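Local atomic coordinates of basic helix-loop-helix, putative, expressed (Oryza sativa subsp. japonica, PDB entry 5LW0), a protein that binds ADP-ribose through its macrodomain, one part of a longer protein, and probably takes part in ADP-ribosylation signalling linked to DNA interstrand crosslink repair. Residues F40-L52 / H190-D202. Numbering follows the deposited sequence.
Sequences FPSISTADFQFDL and HVLGPNMNPMRPD. With AR6 ([(2R,3S,4R,5R)-5-(6-aminopurin-9-yl)-3,4-dihydroxy-oxolan-2-yl]methyl [hydroxy-[[(2R,3S,4R,5S)-3,4,5-trihydroxyoxolan-2-yl]methoxy]phosphoryl] hydrogen phosphate), chain C.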
ATOM      1  N   PHE A  40       4.370   0.051  -0.031  1.00 12.90           N
ATOM      2  CA  PHE A  40       3.032  -0.364  -0.319  1.00 11.99           C
ATOM      3  C   PHE A  40       3.031  -1.611  -1.168  1.00 13.06           C
ATOM      4  O   PHE A  40       3.899  -1.794  -2.049  1.00 13.48           O
ATOM      5  CB  PHE A  40       2.205   0.762  -1.017  1.00 11.28           C
ATOM      6  CG  PHE A  40       2.719   1.161  -2.328  1.00 11.87           C
ATOM      7  CD1 PHE A  40       3.779   2.014  -2.419  1.00 12.28           C
ATOM      8  CD2 PHE A  40       2.071   0.748  -3.529  1.00 12.77           C
ATOM      9  CE1 PHE A  40       4.252   2.430  -3.673  1.00 13.61           C
ATOM     10  CE2 PHE A  40       2.509   1.169  -4.776  1.00 13.31           C
ATOM     11  CZ  PHE A  40       3.595   2.034  -4.852  1.00 13.54           C
ATOM     12  N   PRO A  41       2.001  -2.460  -0.997  1.00 13.26           N
ATOM     13  CA  PRO A  41       1.809  -3.587  -1.881  1.00 14.74           C
ATOM     14  C   PRO A  41       0.902  -3.224  -3.055  1.00 13.99           C
ATOM     15  O   PRO A  41       0.262  -2.152  -3.043  1.00 15.21           O
ATOM     16  CB  PRO A  41       1.073  -4.557  -0.980  1.00 16.62           C
ATOM     17  CG  PRO A  41       0.174  -3.677  -0.208  1.00 15.85           C
ATOM     18  CD  PRO A  41       0.933  -2.363  -0.012  1.00 14.61           C
ATOM     19  N   SER A  42       0.791  -4.131  -4.022  1.00 12.92           N
ATOM     20  CA  SER A  42      -0.069  -3.915  -5.156  1.00 14.51           C
ATOM     21  C   SER A  42      -1.528  -4.118  -4.742  1.00 16.32           C
ATOM     22  O   SER A  42      -1.985  -5.232  -4.522  1.00 19.99           O
ATOM     23  CB  SER A  42       0.295  -4.844  -6.253  1.00 14.84           C
ATOM     24  OG  SER A  42      -0.584  -4.725  -7.371  1.00 14.53           O
ATOM     25  N   ILE A  43      -2.239  -3.048  -4.621  1.00 13.39           N
ATOM     26  CA  ILE A  43      -3.638  -3.111  -4.216  1.00 14.34           C
ATOM     27  C   ILE A  43      -4.529  -3.761  -5.246  1.00 13.37           C
ATOM     28  O   ILE A  43      -4.370  -3.524  -6.441  1.00 13.98           O
ATOM     29  CB  ILE A  43      -4.170  -1.650  -4.004  1.00 14.96           C
ATOM     30  CG1 ILE A  43      -3.303  -0.873  -2.995  1.00 16.42           C
ATOM     31  CG2 ILE A  43      -5.636  -1.648  -3.588  1.00 17.10           C
ATOM     32  CD1 ILE A  43      -3.154  -1.531  -1.627  1.00 17.43           C
ATOM     33  N   SER A  44      -5.366  -4.685  -4.770  1.00 16.35           N
ATOM     34  CA  SER A  44      -6.466  -5.328  -5.574  1.00 14.82           C
ATOM     35  C   SER A  44      -5.999  -6.479  -6.476  1.00 16.91           C
ATOM     36  O   SER A  44      -6.824  -7.102  -7.086  1.00 16.82           O
ATOM     37  CB  SER A  44      -7.254  -4.296  -6.430  1.00 16.61           C
ATOM     38  OG  SER A  44      -8.024  -3.439  -5.623  1.00 17.42           O
ATOM     39  N   THR A  45      -4.693  -6.753  -6.571  1.00 15.72           N
ATOM     40  CA  THR A  45      -4.257  -7.734  -7.579  1.00 16.90           C
ATOM     41  C   THR A  45      -4.109  -9.177  -7.127  1.00 19.92           C
ATOM     42  O   THR A  45      -3.651  -9.973  -7.895  1.00 22.63           O
ATOM     43  CB  THR A  45      -2.965  -7.317  -8.278  1.00 17.73           C
ATOM     44  OG1 THR A  45      -1.945  -7.108  -7.327  1.00 17.36           O
ATOM     45  CG2 THR A  45      -3.161  -6.065  -9.039  1.00 17.26           C
ATOM     46  N   ALA A  46      -4.444  -9.510  -5.899  1.00 19.56           N
ATOM     47  CA  ALA A  46      -4.417 -10.956  -5.518  1.00 22.20           C
ATOM     48  C   ALA A  46      -5.830 -11.414  -5.166  1.00 21.32           C
ATOM     49  O   ALA A  46      -6.570 -11.735  -6.056  1.00 22.89           O
ATOM     50  CB  ALA A  46      -3.434 -11.236  -4.416  1.00 22.53           C
ATOM     51  N   ASP A  47      -6.237 -11.247  -3.906  1.00 21.69           N
ATOM     52  CA  ASP A  47      -7.616 -11.619  -3.487  1.00 22.97           C
ATOM     53  C   ASP A  47      -8.690 -10.935  -4.313  1.00 24.61           C
ATOM     54  O   ASP A  47      -9.769 -11.523  -4.588  1.00 23.79           O
ATOM     55  CB  ASP A  47      -7.830 -11.334  -1.958  1.00 25.23           C
ATOM     56  CG  ASP A  47      -6.980 -12.262  -1.025  1.00 38.87           C
ATOM     57  OD1 ASP A  47      -6.523 -13.334  -1.495  1.00 46.90           O
ATOM     58  OD2 ASP A  47      -6.762 -11.903   0.199  1.00 40.82           O
ATOM     59  N   PHE A  48      -8.468  -9.676  -4.718  1.00 19.79           N
ATOM     60  CA  PHE A  48      -9.472  -8.912  -5.451  1.00 20.05           C
ATOM     61  C   PHE A  48      -9.387  -9.076  -7.020  1.00 18.10           C
ATOM     62  O   PHE A  48     -10.181  -8.484  -7.762  1.00 19.91           O
ATOM     63  CB  PHE A  48      -9.424  -7.405  -5.080  1.00 19.66           C
ATOM     64  CG  PHE A  48     -10.161  -7.022  -3.764  1.00 20.04           C
ATOM     65  CD1 PHE A  48     -10.857  -7.960  -3.008  1.00 22.26           C
ATOM     66  CD2 PHE A  48     -10.160  -5.716  -3.325  1.00 20.91           C
ATOM     67  CE1 PHE A  48     -11.484  -7.602  -1.800  1.00 22.55           C
ATOM     68  CE2 PHE A  48     -10.846  -5.350  -2.157  1.00 19.87           C
ATOM     69  CZ  PHE A  48     -11.470  -6.310  -1.385  1.00 20.45           C
ATOM     70  N   GLN A  49      -8.402  -9.844  -7.476  1.00 20.71           N
ATOM     71  CA  GLN A  49      -8.320 -10.335  -8.867  1.00 20.40           C
ATOM     72  C   GLN A  49      -8.348  -9.251  -9.929  1.00 21.04           C
ATOM     73  O   GLN A  49      -8.718  -9.489 -11.104  1.00 20.76           O
ATOM     74  CB  GLN A  49      -9.451 -11.348  -9.126  1.00 23.92           C
ATOM     75  CG  GLN A  49      -9.288 -12.541  -8.240  1.00 25.02           C
ATOM     76  CD  GLN A  49     -10.347 -13.624  -8.470  1.00 28.03           C
ATOM     77  OE1 GLN A  49     -11.381 -13.402  -9.094  1.00 30.96           O
ATOM     78  NE2 GLN A  49     -10.118 -14.760  -7.850  1.00 30.74           N
ATOM     79  N   PHE A  50      -7.779  -8.091  -9.602  1.00 17.47           N
ATOM     80  CA  PHE A  50      -7.641  -7.064 -10.594  1.00 14.83           C
ATOM     81  C   PHE A  50      -6.556  -7.384 -11.583  1.00 16.18           C
ATOM     82  O   PHE A  50      -5.464  -7.747 -11.217  1.00 17.58           O
ATOM     83  CB  PHE A  50      -7.394  -5.734  -9.897  1.00 16.06           C
ATOM     84  CG  PHE A  50      -7.634  -4.524 -10.741  1.00 14.62           C
ATOM     85  CD1 PHE A  50      -6.729  -4.089 -11.660  1.00 15.56           C
ATOM     86  CD2 PHE A  50      -8.775  -3.736 -10.536  1.00 14.49           C
ATOM     87  CE1 PHE A  50      -6.946  -2.906 -12.379  1.00 15.13           C
ATOM     88  CE2 PHE A  50      -8.999  -2.593 -11.253  1.00 15.47           C
ATOM     89  CZ  PHE A  50      -8.073  -2.151 -12.181  1.00 15.59           C
ATOM     90  N   ASP A  51      -6.856  -7.194 -12.871  1.00 16.19           N
ATOM     91  CA  ASP A  51      -5.884  -7.447 -13.959  1.00 15.43           C
ATOM     92  C   ASP A  51      -4.508  -6.798 -13.744  1.00 16.29           C
ATOM     93  O   ASP A  51      -4.409  -5.582 -13.516  1.00 16.02           O
ATOM     94  CB  ASP A  51      -6.441  -6.888 -15.239  1.00 18.85           C
ATOM     95  CG  ASP A  51      -5.601  -7.208 -16.409  1.00 22.84           C
ATOM     96  OD1 ASP A  51      -4.797  -6.347 -16.810  1.00 19.01           O
ATOM     97  OD2 ASP A  51      -5.855  -8.270 -17.059  1.00 25.79           O
ATOM     98  N   LEU A  52      -3.447  -7.600 -13.861  1.00 18.39           N
ATOM     99  CA  LEU A  52      -2.073  -7.070 -13.537  1.00 18.28           C
ATOM    100  C   LEU A  52      -1.568  -6.085 -14.517  1.00 17.74           C
ATOM    101  O   LEU A  52      -0.832  -5.148 -14.169  1.00 15.23           O
ATOM    102  CB  LEU A  52      -1.063  -8.233 -13.438  1.00 20.23           C
ATOM    103  CG  LEU A  52      -1.329  -9.372 -12.510  1.00 27.80           C
ATOM    104  CD1 LEU A  52      -0.069 -10.223 -12.386  1.00 28.40           C
ATOM    105  CD2 LEU A  52      -1.743  -8.874 -11.174  1.00 27.80           C
ATOM    106  N   HIS A 190      -4.533   2.003   5.788  1.00 13.33           N
ATOM    107  CA  HIS A 190      -5.425   1.034   5.220  1.00 13.12           C
ATOM    108  C   HIS A 190      -5.994   1.615   3.923  1.00 11.59           C
ATOM    109  O   HIS A 190      -6.544   2.699   3.943  1.00 13.05           O
ATOM    110  CB  HIS A 190      -6.579   0.765   6.151  1.00 14.87           C
ATOM    111  CG  HIS A 190      -6.180   0.226   7.491  1.00 16.82           C
ATOM    112  ND1 HIS A 190      -5.594  -1.009   7.652  1.00 18.28           N
ATOM    113  CD2 HIS A 190      -6.378   0.709   8.728  1.00 18.20           C
ATOM    114  CE1 HIS A 190      -5.440  -1.258   8.948  1.00 19.78           C
ATOM    115  NE2 HIS A 190      -5.882  -0.217   9.622  1.00 19.65           N
ATOM    116  N   VAL A 191      -5.985   0.831   2.848  1.00 12.20           N
ATOM    117  CA  VAL A 191      -6.479   1.245   1.535  1.00 13.63           C
ATOM    118  C   VAL A 191      -7.476   0.206   1.042  1.00 14.18           C
ATOM    119  O   VAL A 191      -7.195  -1.013   1.170  1.00 14.48           O
ATOM    120  CB  VAL A 191      -5.341   1.258   0.519  1.00 14.31           C
ATOM    121  CG1 VAL A 191      -5.868   1.828  -0.762  1.00 15.52           C
ATOM    122  CG2 VAL A 191      -4.163   2.047   1.032  1.00 16.39           C
ATOM    123  N   LEU A 192      -8.603   0.627   0.517  1.00 12.36           N
ATOM    124  CA  LEU A 192      -9.576  -0.332  -0.058  1.00 13.17           C
ATOM    125  C   LEU A 192      -9.569  -0.138  -1.568  1.00 13.02           C
ATOM    126  O   LEU A 192     -10.016   0.905  -2.084  1.00 12.76           O
ATOM    127  CB  LEU A 192     -10.969  -0.119   0.492  1.00 14.60           C
ATOM    128  CG  LEU A 192     -12.004  -1.150  -0.036  1.00 16.25           C
ATOM    129  CD1 LEU A 192     -11.632  -2.543   0.370  1.00 16.93           C
ATOM    130  CD2 LEU A 192     -13.378  -0.772   0.454  1.00 16.58           C
ATOM    131  N   GLY A 193      -9.117  -1.156  -2.296  1.00 14.41           N
ATOM    132  CA  GLY A 193      -9.145  -1.074  -3.717  1.00 14.73           C
ATOM    133  C   GLY A 193     -10.454  -1.619  -4.299  1.00 16.94           C
ATOM    134  O   GLY A 193     -11.223  -2.174  -3.564  1.00 16.52           O
ATOM    135  N   PRO A 194     -10.618  -1.522  -5.622  1.00 16.60           N
ATOM    136  CA  PRO A 194     -11.773  -2.162  -6.295  1.00 17.18           C
ATOM    137  C   PRO A 194     -11.690  -3.620  -6.255  1.00 18.65           C
ATOM    138  O   PRO A 194     -10.562  -4.243  -6.307  1.00 19.72           O
ATOM    139  CB  PRO A 194     -11.654  -1.648  -7.728  1.00 16.85           C
ATOM    140  CG  PRO A 194     -10.221  -1.376  -7.921  1.00 16.09           C
ATOM    141  CD  PRO A 194      -9.734  -0.870  -6.585  1.00 17.61           C
ATOM    142  N   ASN A 195     -12.847  -4.271  -6.210  1.00 18.80           N
ATOM    143  CA  ASN A 195     -12.864  -5.704  -6.181  1.00 19.51           C
ATOM    144  C   ASN A 195     -13.457  -6.259  -7.510  1.00 20.37           C
ATOM    145  O   ASN A 195     -14.508  -5.828  -7.944  1.00 22.15           O
ATOM    146  CB  ASN A 195     -13.672  -6.214  -5.007  1.00 24.79           C
ATOM    147  CG  ASN A 195     -13.940  -7.669  -5.103  1.00 24.77           C
ATOM    148  OD1 ASN A 195     -13.057  -8.468  -5.339  1.00 23.61           O
ATOM    149  ND2 ASN A 195     -15.226  -8.045  -4.952  1.00 30.38           N
ATOM    150  N   MET A 196     -12.665  -7.110  -8.158  1.00 21.37           N
ATOM    151  CA  MET A 196     -13.106  -7.886  -9.349  1.00 23.16           C
ATOM    152  C   MET A 196     -13.465  -9.331  -9.072  1.00 26.41           C
ATOM    153  O   MET A 196     -13.798 -10.059 -10.002  1.00 29.22           O
ATOM    154  CB  MET A 196     -11.994  -7.911 -10.363  1.00 24.74           C
ATOM    155  CG  MET A 196     -11.766  -6.650 -11.049  1.00 26.92           C
ATOM    156  SD  MET A 196     -13.237  -5.854 -11.837  1.00 34.83           S
ATOM    157  CE  MET A 196     -12.737  -4.411 -10.878  1.00 25.00           C
ATOM    158  N   ASN A 197     -13.293  -9.784  -7.839  1.00 26.61           N
ATOM    159  CA  ASN A 197     -13.534 -11.173  -7.427  1.00 29.69           C
ATOM    160  C   ASN A 197     -15.045 -11.355  -7.021  1.00 32.60           C
ATOM    161  O   ASN A 197     -15.559 -10.654  -6.122  1.00 31.45           O
ATOM    162  CB  ASN A 197     -12.652 -11.499  -6.231  1.00 29.56           C
ATOM    163  CG  ASN A 197     -12.704 -12.947  -5.843  1.00 30.96           C
ATOM    164  OD1 ASN A 197     -13.615 -13.668  -6.234  1.00 38.06           O
ATOM    165  ND2 ASN A 197     -11.756 -13.373  -5.051  1.00 30.59           N
ATOM    166  N   PRO A 198     -15.771 -12.220  -7.744  1.00 36.16           N
ATOM    167  CA  PRO A 198     -17.240 -12.260  -7.531  1.00 35.94           C
ATOM    168  C   PRO A 198     -17.640 -12.831  -6.168  1.00 40.10           C
ATOM    169  O   PRO A 198     -18.788 -12.699  -5.760  1.00 43.58           O
ATOM    170  CB  PRO A 198     -17.741 -13.160  -8.697  1.00 36.20           C
ATOM    171  CG  PRO A 198     -16.540 -13.897  -9.171  1.00 37.19           C
ATOM    172  CD  PRO A 198     -15.342 -13.007  -8.911  1.00 34.65           C
ATOM    173  N   MET A 199     -16.681 -13.395  -5.462  1.00 38.30           N
ATOM    174  CA  MET A 199     -16.902 -13.904  -4.122  1.00 45.89           C
ATOM    175  C   MET A 199     -16.511 -12.894  -3.015  1.00 42.71           C
ATOM    176  O   MET A 199     -16.305 -13.286  -1.863  1.00 44.26           O
ATOM    177  CB  MET A 199     -16.126 -15.197  -3.935  1.00 46.23           C
ATOM    178  CG  MET A 199     -16.693 -16.355  -4.742  1.00 58.08           C
ATOM    179  SD  MET A 199     -15.447 -17.592  -5.221  1.00 70.23           S
ATOM    180  CE  MET A 199     -14.577 -17.970  -3.686  1.00 65.96           C
ATOM    181  N   ARG A 200     -16.472 -11.603  -3.367  1.00 41.16           N
ATOM    182  CA  ARG A 200     -16.170 -10.562  -2.423  1.00 41.83           C
ATOM    183  C   ARG A 200     -17.115  -9.397  -2.610  1.00 40.18           C
ATOM    184  O   ARG A 200     -17.696  -9.218  -3.696  1.00 37.68           O
ATOM    185  CB  ARG A 200     -14.731 -10.053  -2.611  1.00 45.28           C
ATOM    186  CG  ARG A 200     -13.636 -11.082  -2.495  1.00 49.06           C
ATOM    187  CD  ARG A 200     -13.518 -11.596  -1.092  1.00 53.05           C
ATOM    188  NE  ARG A 200     -12.309 -12.360  -0.939  1.00 61.50           N
ATOM    189  CZ  ARG A 200     -11.225 -11.933  -0.298  1.00 62.86           C
ATOM    190  NH1 ARG A 200     -11.199 -10.728   0.277  1.00 65.93           N
ATOM    191  NH2 ARG A 200     -10.166 -12.714  -0.224  1.00 64.36           N
ATOM    192  N   PRO A 201     -17.232  -8.551  -1.566  1.00 31.78           N
ATOM    193  CA  PRO A 201     -18.201  -7.457  -1.575  1.00 34.21           C
ATOM    194  C   PRO A 201     -17.915  -6.437  -2.668  1.00 35.68           C
ATOM    195  O   PRO A 201     -16.754  -6.256  -3.061  1.00 37.55           O
ATOM    196  CB  PRO A 201     -18.042  -6.802  -0.170  1.00 34.36           C
ATOM    197  CG  PRO A 201     -17.279  -7.795   0.667  1.00 32.46           C
ATOM    198  CD  PRO A 201     -16.540  -8.706  -0.256  1.00 36.50           C
ATOM    199  N   ASP A 202     -18.964  -5.777  -3.136  1.00 30.91           N
ATOM    200  CA  ASP A 202     -18.858  -4.764  -4.143  1.00 39.23           C
ATOM    201  C   ASP A 202     -18.013  -5.276  -5.336  1.00 34.08           C
ATOM    202  O   ASP A 202     -17.184  -4.530  -5.821  1.00 35.62           O
ATOM    203  CB  ASP A 202     -18.219  -3.465  -3.575  1.00 42.55           C
ATOM    204  CG  ASP A 202     -19.018  -2.832  -2.390  1.00 53.11           C
ATOM    205  OD1 ASP A 202     -19.757  -3.535  -1.649  1.00 59.56           O
ATOM    206  OD2 ASP A 202     -18.845  -1.609  -2.186  1.00 64.64           O
TER
HETATM  207  N1  AR6 C 301       4.360  -8.549   2.053  1.00 16.95           N
HETATM  208  C2  AR6 C 301       4.316  -7.956   0.841  1.00 18.03           C
HETATM  209  N3  AR6 C 301       3.393  -8.199  -0.069  1.00 18.91           N
HETATM  210  C4  AR6 C 301       2.393  -9.100   0.181  1.00 21.42           C
HETATM  211  C5  AR6 C 301       2.322  -9.763   1.447  1.00 22.40           C
HETATM  212  C6  AR6 C 301       3.379  -9.442   2.421  1.00 18.89           C
HETATM  213  N6  AR6 C 301       3.417  -9.973   3.619  1.00 19.77           N
HETATM  214  N7  AR6 C 301       1.189 -10.611   1.408  1.00 22.08           N
HETATM  215  C8  AR6 C 301       0.601 -10.405   0.208  1.00 20.80           C
HETATM  216  N9  AR6 C 301       1.315  -9.487  -0.540  1.00 21.22           N
HETATM  217  PA  AR6 C 301      -3.989  -8.938  -1.231  1.00 20.24           P
HETATM  218  PB  AR6 C 301      -6.173  -7.362  -2.502  1.00 19.39           P
HETATM  219  C1' AR6 C 301       0.983  -8.906  -1.823  1.00 20.94           C
HETATM  220  O1A AR6 C 301      -4.732 -10.213  -1.684  1.00 22.58           O
HETATM  221  O1B AR6 C 301      -6.084  -8.110  -3.809  1.00 17.94           O
HETATM  222  C1D AR6 C 301      -7.258  -9.142   2.119  1.00 39.55           C
HETATM  223  O1D AR6 C 301      -7.088 -10.285   2.929  1.00 39.06           O
HETATM  224  C2' AR6 C 301       0.319  -9.801  -2.862  1.00 19.81           C
HETATM  225  O2' AR6 C 301       1.252 -10.732  -3.492  1.00 21.13           O
HETATM  226  O2A AR6 C 301      -3.476  -8.841   0.156  1.00 20.34           O
HETATM  227  O2B AR6 C 301      -6.359  -5.874  -2.504  1.00 18.03           O
HETATM  228  C2D AR6 C 301      -8.369  -8.239   2.734  1.00 39.83           C
HETATM  229  O2D AR6 C 301      -9.042  -8.914   3.873  1.00 34.94           O
HETATM  230  C3' AR6 C 301      -0.296  -8.769  -3.775  1.00 22.37           C
HETATM  231  O3' AR6 C 301       0.649  -8.293  -4.771  1.00 21.52           O
HETATM  232  O3A AR6 C 301      -4.911  -7.629  -1.523  1.00 19.65           O
HETATM  233  C3D AR6 C 301      -9.315  -7.953   1.602  1.00 33.63           C
HETATM  234  O3D AR6 C 301     -10.508  -8.745   1.870  1.00 46.89           O
HETATM  235  C4' AR6 C 301      -0.670  -7.618  -2.822  1.00 20.37           C
HETATM  236  O4' AR6 C 301      -0.029  -7.883  -1.595  1.00 21.19           O
HETATM  237  C4D AR6 C 301      -8.591  -8.451   0.328  1.00 30.38           C
HETATM  238  O4D AR6 C 301      -7.610  -9.438   0.725  1.00 29.21           O
HETATM  239  C5' AR6 C 301      -2.153  -7.483  -2.580  1.00 22.56           C
HETATM  240  O5' AR6 C 301      -2.767  -8.758  -2.311  1.00 21.21           O
HETATM  241  C5D AR6 C 301      -7.808  -7.384  -0.431  1.00 22.87           C
HETATM  242  O5D AR6 C 301      -7.398  -8.007  -1.669  1.00 20.97           O
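The ring of F48 lies between N195 and the bound ADP-ribose, a compact example of a pocket residue shared by protein and ligand. Followed outward, CB of F48 rests 3.6 Å from the backbone O of P194, and CG, like CD1, meets OD1 of N195 from one side and O5D of the ligand from the other. CD2 and CE2 pass the carbonyl oxygens of P194 and G193, and CE2 meets CD1 of L192 at the ring edge (3.9 Å). CB of N195 stands 3.8 Å from the ring centroid, a CH-pi contact only 9° off the normal. C5D of the ligand lies over the centre of the opposite face, with C4D near CE1 and CZ; NH1 of R200 also approaches CE1. In N195, CG is anti to the backbone N (chi1 168°), carrying the amide past CD1 of F48. OD1 accepts from N of N197 in an Asx turn, and ND2 donates to O of N197 and O of P201. Cutting N195 back to an alanine would probably leave these three atoms without its amide, weakening the hold on the 197-200 turn. One backbone bond, N of M196 to O of F48 (2.9 Å), and two from side chains, ND2 of N197 to O of D47 (2.8 Å) and OG of S44 to O of P194 (2.7 Å), tie the loops together, while the amides of Q49 and N197 stack 6° from parallel. R200 forms a long salt bridge, NH2 to OD2 of D47 (3.5 Å), and bonds weakly to O3D of the ligand. With backbone N atoms of S44, A46, D47 and F48 gripping the diphosphate, this is the ADP-ribose pocket of a macrodomain, formed where loops follow strands 37-40 and 187-192.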